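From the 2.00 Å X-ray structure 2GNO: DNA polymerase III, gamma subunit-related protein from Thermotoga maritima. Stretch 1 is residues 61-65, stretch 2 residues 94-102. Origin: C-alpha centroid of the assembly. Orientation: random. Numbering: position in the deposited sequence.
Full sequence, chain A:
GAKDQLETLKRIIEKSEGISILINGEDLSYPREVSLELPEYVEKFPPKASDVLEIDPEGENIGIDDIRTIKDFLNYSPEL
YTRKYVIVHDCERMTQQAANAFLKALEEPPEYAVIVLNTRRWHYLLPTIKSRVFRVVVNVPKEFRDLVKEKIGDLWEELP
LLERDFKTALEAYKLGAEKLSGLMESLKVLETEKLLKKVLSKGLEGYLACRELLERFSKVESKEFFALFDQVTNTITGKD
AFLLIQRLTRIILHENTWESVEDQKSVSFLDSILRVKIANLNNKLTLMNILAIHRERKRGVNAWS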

# COMPACT_ATOMS: atom_id res chain seq x y z
N ASN A 61 2.94 12.57 6.16
CA ASN A 61 2.30 13.90 6.05
C ASN A 61 2.34 14.53 4.66
O ASN A 61 3.37 14.49 3.99
CB ASN A 61 3.03 14.90 6.93
CG ASN A 61 3.02 14.52 8.39
OD1 ASN A 61 1.98 14.20 8.98
ND2 ASN A 61 4.18 14.62 9.00
N ILE A 62 1.23 15.16 4.26
CA ILE A 62 1.14 15.90 3.00
C ILE A 62 1.01 17.35 3.48
O ILE A 62 -0.03 17.73 4.00
CB ILE A 62 -0.07 15.50 2.14
CG1 ILE A 62 0.10 14.05 1.68
CG2 ILE A 62 -0.18 16.42 0.90
CD1 ILE A 62 -1.14 13.50 0.90
N GLY A 63 2.06 18.15 3.31
CA GLY A 63 2.08 19.52 3.77
C GLY A 63 1.59 20.59 2.82
O GLY A 63 1.29 20.33 1.65
N ILE A 64 1.53 21.82 3.34
CA ILE A 64 1.09 22.98 2.58
C ILE A 64 2.00 23.23 1.36
O ILE A 64 1.52 23.78 0.36
CB ILE A 64 0.93 24.27 3.47
CG1 ILE A 64 0.28 25.43 2.68
CG2 ILE A 64 2.25 24.72 4.10
CD1 ILE A 64 -0.11 26.62 3.53
N ASP A 65 3.26 22.81 1.43
CA ASP A 65 4.19 22.95 0.33
C ASP A 65 3.71 22.06 -0.84
O ASP A 65 3.78 22.49 -1.99
CB ASP A 65 5.60 22.54 0.76
CG ASP A 65 6.70 23.03 -0.20
OD1 ASP A 65 6.43 23.83 -1.12
OD2 ASP A 65 7.87 22.64 0.01
N MSE A 94 -3.05 14.82 4.81
CA MSE A 94 -2.98 16.26 4.74
C MSE A 94 -3.01 16.90 6.11
O MSE A 94 -3.74 16.46 6.99
CB MSE A 94 -4.13 16.85 3.91
CG MSE A 94 -4.01 16.63 2.42
SE MSE A 94 -5.48 17.49 1.51
CE MSE A 94 -5.12 16.84 -0.28
N THR A 95 -2.20 17.94 6.28
CA THR A 95 -2.13 18.69 7.52
C THR A 95 -3.28 19.67 7.49
O THR A 95 -3.92 19.85 6.44
CB THR A 95 -0.82 19.52 7.62
OG1 THR A 95 -0.76 20.49 6.56
CG2 THR A 95 0.41 18.63 7.57
N GLN A 96 -3.55 20.33 8.62
CA GLN A 96 -4.62 21.34 8.71
C GLN A 96 -4.33 22.52 7.78
O GLN A 96 -5.26 23.08 7.18
CB GLN A 96 -4.76 21.87 10.15
CG GLN A 96 -5.25 20.88 11.19
CD GLN A 96 -6.73 20.50 11.06
OE1 GLN A 96 -7.45 21.00 10.18
NE2 GLN A 96 -7.20 19.64 11.96
N GLN A 97 -3.05 22.87 7.66
CA GLN A 97 -2.63 23.97 6.78
C GLN A 97 -2.82 23.59 5.33
O GLN A 97 -3.28 24.42 4.53
CB GLN A 97 -1.17 24.40 7.03
CG GLN A 97 -0.92 25.16 8.33
CD GLN A 97 -1.16 24.36 9.60
OE1 GLN A 97 -1.08 23.13 9.62
NE2 GLN A 97 -1.45 25.08 10.68
N ALA A 98 -2.48 22.34 4.99
CA ALA A 98 -2.62 21.79 3.64
C ALA A 98 -4.09 21.73 3.22
O ALA A 98 -4.45 22.11 2.11
CB ALA A 98 -2.01 20.38 3.57
N ALA A 99 -4.93 21.21 4.10
CA ALA A 99 -6.37 21.14 3.85
C ALA A 99 -6.96 22.53 3.64
O ALA A 99 -7.65 22.76 2.64
CB ALA A 99 -7.08 20.45 4.99
N ASN A 100 -6.65 23.45 4.56
CA ASN A 100 -7.11 24.84 4.51
C ASN A 100 -6.71 25.51 3.21
O ASN A 100 -7.54 26.15 2.56
CB ASN A 100 -6.50 25.64 5.68
CG ASN A 100 -6.91 27.11 5.68
OD1 ASN A 100 -8.00 27.48 5.22
ND2 ASN A 100 -6.05 27.96 6.25
N ALA A 101 -5.45 25.37 2.84
CA ALA A 101 -4.92 25.96 1.61
C ALA A 101 -5.53 25.36 0.33
O ALA A 101 -5.51 26.02 -0.71
CB ALA A 101 -3.40 25.82 1.56
N PHE A 102 -6.09 24.15 0.42
CA PHE A 102 -6.63 23.45 -0.75
C PHE A 102 -8.15 23.59 -0.95
O PHE A 102 -8.67 23.07 -1.93
CB PHE A 102 -6.17 21.98 -0.62
CG PHE A 102 -6.16 21.18 -1.91
CD1 PHE A 102 -5.72 21.73 -3.12
CD2 PHE A 102 -6.36 19.82 -1.87
CE1 PHE A 102 -5.67 20.97 -4.27
CE2 PHE A 102 -6.26 19.06 -3.01
CZ PHE A 102 -5.92 19.64 -4.20

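A single carbonyl oxygen, Ile 62 O, is the hub of this contact and meets three residues of the other stretch. It accepts the one hydrogen bond that crosses between the two, from Thr 95 N (3.2 Å from Thr 95 N to Ile 62 O, with an N-H...O angle of 150°). It also receives a CA-H...O contact from Met 94, with Met 94 CA 3.4 Å from Ile 62 O, and it lies 3.3 Å from Ala 98 CB. The backbones of Ile 62 and Met 94 form a single bridge here, their CA atoms 4.5 Å apart, before each chain turns into a helix.

Thr 95 occupies the N-cap position of its helix, and its N-H and hydroxyl oxygen serve different partners. Its backbone N-H is spent on Ile 62, whereas OG1, with chi1 in the p rotamer, accepts from Ala 98 N at 3.0 Å and so satisfies an amide of the first turn that has no helical carbonyl four residues earlier to accept from it. The CA-to-CB bond of Thr 95 points toward the first stretch, yet OG1 stays 4.1 Å from Gly 63 CA, a packing distance. Gly 63 is itself an N-cap residue, so two helix starts lie side by side. A CB on Gly 63 would point away from the second stretch, and there is room for it; the contact does not therefore demand glycine at this point.

Beyond the caps the side chains pack through carbon atoms, partly against backbone. Ile 64 and Ala 98 approach to 4.0 Å between their CA atoms, a closeness that suits the small side chain of alanine: Ala 98 CB rests 3.7 Å from Gly 63 C and 3.8 Å from Ile 64 N. Ile 64, with chi1 and chi2 both t, is extended, placing CG1 3.9 Å from Ala 101 CB and CD1 4.0 Å from Gln 97 O. That oxygen is already engaged within the helix by Ala 101 N. Gln 97 adds its aliphatic base, with CB 4.1 Å from Ile 64 CB, while the end of its side chain leads away, as befits a polar amide on an exposed residue.

At the other end, Ile 62 CB packs 4.1 Å from CG of Met 94, a selenomethionine whose CA-to-CB bond points away overall. The two isoleucines have the largest areas covered by the second stretch, about 70 Å² each, within a total buried surface of 347 Å². Asp 65, Gln 96 and Ala 99 take no part.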